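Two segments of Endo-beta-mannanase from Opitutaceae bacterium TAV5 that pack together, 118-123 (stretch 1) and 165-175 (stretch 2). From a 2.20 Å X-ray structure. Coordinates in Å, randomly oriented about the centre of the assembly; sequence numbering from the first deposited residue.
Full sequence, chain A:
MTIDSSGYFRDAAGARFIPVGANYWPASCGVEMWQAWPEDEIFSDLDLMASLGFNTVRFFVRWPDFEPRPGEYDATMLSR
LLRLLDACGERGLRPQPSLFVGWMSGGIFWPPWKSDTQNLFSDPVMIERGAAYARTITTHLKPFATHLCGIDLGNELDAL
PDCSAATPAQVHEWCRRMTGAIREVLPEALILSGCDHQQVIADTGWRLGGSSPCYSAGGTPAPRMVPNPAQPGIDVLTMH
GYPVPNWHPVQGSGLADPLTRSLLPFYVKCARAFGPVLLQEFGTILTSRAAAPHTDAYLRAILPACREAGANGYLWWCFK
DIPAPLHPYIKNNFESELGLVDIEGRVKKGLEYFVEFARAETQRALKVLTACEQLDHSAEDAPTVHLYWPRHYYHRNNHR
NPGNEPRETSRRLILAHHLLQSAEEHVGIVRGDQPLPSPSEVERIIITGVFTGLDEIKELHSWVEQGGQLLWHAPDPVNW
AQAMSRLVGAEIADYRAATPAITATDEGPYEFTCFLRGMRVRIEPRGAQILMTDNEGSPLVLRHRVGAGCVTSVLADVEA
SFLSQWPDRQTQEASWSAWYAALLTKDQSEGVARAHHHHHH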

# COMPACT_ATOMS: atom_id res chain seq x y z
N GLN A 118 -6.16 16.66 -16.35
CA GLN A 118 -5.11 17.01 -17.30
C GLN A 118 -3.79 17.09 -16.56
O GLN A 118 -3.54 18.06 -15.82
CB GLN A 118 -5.42 18.32 -17.99
CG GLN A 118 -6.57 18.27 -18.99
CD GLN A 118 -6.84 19.66 -19.47
OE1 GLN A 118 -7.64 20.37 -18.87
NE2 GLN A 118 -6.08 20.10 -20.47
N ASN A 119 -2.96 16.09 -16.78
CA ASN A 119 -1.65 15.98 -16.16
C ASN A 119 -0.71 17.01 -16.77
O ASN A 119 -0.52 17.03 -17.99
CB ASN A 119 -1.11 14.58 -16.37
CG ASN A 119 0.27 14.39 -15.75
OD1 ASN A 119 1.28 14.81 -16.32
ND2 ASN A 119 0.32 13.74 -14.58
N LEU A 120 -0.10 17.84 -15.91
CA LEU A 120 0.74 18.94 -16.38
C LEU A 120 1.78 18.48 -17.39
O LEU A 120 2.09 19.19 -18.35
CB LEU A 120 1.43 19.65 -15.20
CG LEU A 120 2.39 20.79 -15.59
CD1 LEU A 120 1.61 22.07 -15.86
CD2 LEU A 120 3.51 21.05 -14.56
N PHE A 121 2.33 17.27 -17.20
CA PHE A 121 3.47 16.83 -17.99
C PHE A 121 3.09 16.06 -19.25
O PHE A 121 3.84 16.10 -20.24
CB PHE A 121 4.38 15.94 -17.13
CG PHE A 121 4.90 16.61 -15.89
CD1 PHE A 121 5.65 17.78 -15.97
CD2 PHE A 121 4.65 16.06 -14.63
CE1 PHE A 121 6.15 18.39 -14.82
CE2 PHE A 121 5.15 16.66 -13.48
CZ PHE A 121 5.90 17.84 -13.57
N SER A 122 1.97 15.34 -19.24
CA SER A 122 1.66 14.40 -20.31
C SER A 122 0.48 14.80 -21.17
O SER A 122 0.39 14.34 -22.31
CB SER A 122 1.35 13.02 -19.71
OG SER A 122 0.31 13.19 -18.78
N ASP A 123 -0.45 15.58 -20.63
CA ASP A 123 -1.62 15.95 -21.39
C ASP A 123 -1.22 16.73 -22.64
O ASP A 123 -0.46 17.70 -22.54
CB ASP A 123 -2.59 16.79 -20.57
CG ASP A 123 -3.78 17.21 -21.38
OD1 ASP A 123 -4.45 16.29 -21.89
OD2 ASP A 123 -4.04 18.42 -21.54
N ALA A 165 1.83 10.38 -11.77
CA ALA A 165 0.98 9.89 -12.84
C ALA A 165 1.64 9.95 -14.21
O ALA A 165 1.19 9.28 -15.13
CB ALA A 165 -0.32 10.70 -12.86
N ALA A 166 2.69 10.74 -14.37
CA ALA A 166 3.41 10.79 -15.64
C ALA A 166 4.64 9.91 -15.55
O ALA A 166 5.29 9.86 -14.50
CB ALA A 166 3.82 12.22 -15.98
N THR A 167 4.97 9.24 -16.65
CA THR A 167 6.19 8.45 -16.67
C THR A 167 7.42 9.37 -16.62
O THR A 167 7.35 10.53 -17.03
CB THR A 167 6.26 7.59 -17.92
OG1 THR A 167 6.36 8.45 -19.06
CG2 THR A 167 5.00 6.67 -18.03
N PRO A 168 8.55 8.86 -16.12
CA PRO A 168 9.81 9.60 -16.26
C PRO A 168 10.09 10.05 -17.69
O PRO A 168 10.57 11.17 -17.90
CB PRO A 168 10.86 8.60 -15.77
CG PRO A 168 10.12 7.71 -14.80
CD PRO A 168 8.71 7.60 -15.37
N ALA A 169 9.82 9.20 -18.69
CA ALA A 169 10.00 9.61 -20.08
C ALA A 169 9.17 10.85 -20.41
O ALA A 169 9.64 11.74 -21.13
CB ALA A 169 9.63 8.45 -21.01
N GLN A 170 7.94 10.93 -19.87
CA GLN A 170 7.08 12.07 -20.15
C GLN A 170 7.55 13.33 -19.44
O GLN A 170 7.42 14.44 -19.98
CB GLN A 170 5.64 11.74 -19.76
CG GLN A 170 4.88 10.92 -20.79
CD GLN A 170 3.62 10.31 -20.21
OE1 GLN A 170 3.56 10.02 -19.02
NE2 GLN A 170 2.63 10.08 -21.06
N VAL A 171 8.06 13.20 -18.21
CA VAL A 171 8.64 14.35 -17.51
C VAL A 171 9.88 14.83 -18.24
O VAL A 171 10.08 16.04 -18.41
CB VAL A 171 8.96 13.99 -16.05
CG1 VAL A 171 9.85 15.09 -15.41
CG2 VAL A 171 7.68 13.75 -15.24
N HIS A 172 10.73 13.90 -18.68
CA HIS A 172 11.91 14.27 -19.45
C HIS A 172 11.52 15.05 -20.70
O HIS A 172 12.15 16.07 -21.02
CB HIS A 172 12.69 13.00 -19.81
CG HIS A 172 13.93 13.24 -20.61
ND1 HIS A 172 15.20 13.02 -20.10
CD2 HIS A 172 14.11 13.63 -21.90
CE1 HIS A 172 16.10 13.28 -21.03
NE2 HIS A 172 15.47 13.65 -22.13
N GLU A 173 10.45 14.60 -21.39
CA GLU A 173 10.02 15.27 -22.61
C GLU A 173 9.45 16.65 -22.31
O GLU A 173 9.71 17.60 -23.05
CB GLU A 173 9.01 14.39 -23.36
CG GLU A 173 8.34 15.04 -24.58
CD GLU A 173 9.34 15.39 -25.70
OE1 GLU A 173 10.50 14.93 -25.67
OE2 GLU A 173 8.97 16.13 -26.62
N TRP A 174 8.66 16.77 -21.25
CA TRP A 174 8.08 18.07 -20.90
C TRP A 174 9.18 19.08 -20.61
O TRP A 174 9.08 20.26 -20.99
CB TRP A 174 7.18 17.91 -19.69
CG TRP A 174 6.49 19.16 -19.26
CD1 TRP A 174 5.27 19.60 -19.67
CD2 TRP A 174 6.97 20.11 -18.29
NE1 TRP A 174 4.95 20.77 -19.02
CE2 TRP A 174 5.98 21.11 -18.18
CE3 TRP A 174 8.13 20.21 -17.52
CZ2 TRP A 174 6.12 22.20 -17.32
CZ3 TRP A 174 8.27 21.29 -16.67
CH2 TRP A 174 7.27 22.27 -16.57
N CYS A 175 10.24 18.62 -19.94
CA CYS A 175 11.35 19.48 -19.58
C CYS A 175 12.09 19.94 -20.83
O CYS A 175 12.43 21.12 -20.96
CB CYS A 175 12.29 18.74 -18.62
SG CYS A 175 13.74 19.66 -18.07
O HOH W 1 2.26 21.87 -19.22
O HOH W 2 5.65 14.98 -21.81

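The centre of the contact is the ring of Phe121, which has more of its surface covered by the other stretch (110 Å²) than any other residue here. Its edge is directed at the face of Trp174: the planes of the phenyl ring and the indole six-membered ring meet at 82°, their centroids lie 5.1 Å apart, and Phe121 CD1 comes within 3.5 Å of Trp174 CD2. This near-perpendicular geometry sets the slightly positive ring hydrogens of Phe121 against the electron-rich indole face. One face of the phenyl ring is covered by Val171, whose CG2 stands 4.2 Å from the centroid of the Phe121 ring and 24° off its normal, a CH-pi contact. Val171 and Trp174 are three residues apart, slightly less than one helical turn, so a single side of the helix supplies both.

Further apolar contacts extend this centre. Leu120 CD2 reaches Trp174 CZ2 at 4.0 Å; the CA-to-CB bond of Leu120 points sideways, but the end of its side chain comes nearer. Phe121 CB meets Ala166 CB at 3.9 Å, just ahead of the helix.

The backbones differ in kind. Stretch 1 has no regular helix or strand, whereas residues 168-175 of stretch 2 are helical. The CA atoms of Phe121 and Trp174 are 5.6 Å apart, and those of Ser122 and Gln170 5.9 Å. Despite this proximity, no direct hydrogen bond crosses the contact. Leu120 O and Trp174 NE1 are 3.3 Å apart, but the angle is poor; water 1 connects them instead, donating to Leu120 O (2.8 Å) and accepting from Trp174 NE1 (2.9 Å). Water 2 donates to both Phe121 O and Gln170 O, at 2.6 Å each, joining two carbonyls that could not bond to each other. Gln170 O also accepts the helical bond from Trp174 N (2.9 Å).

At the polar edge, each stretch organises its own groups. Asn119 OD1 accepts from Phe121 N (2.8 Å) and Ser122 N (3.0 Å), tying the turn together, while lying 3.6 Å from Ala166 CB. In stretch 2, Thr167 is the N-cap: its OG1 accepts from Gln170 N at 3.1 Å, and Gln170 OE1 accepts in return from Thr167 N at 2.9 Å. This reciprocal capping box satisfies backbone NH groups at the helix start. The same Gln170 side chain borders stretch 1, where its NE2 approaches Ser122 CB at 3.5 Å, a packing contact. The two stretches, 425 Å² of surface buried between them, are thus joined by apolar packing and bridging water.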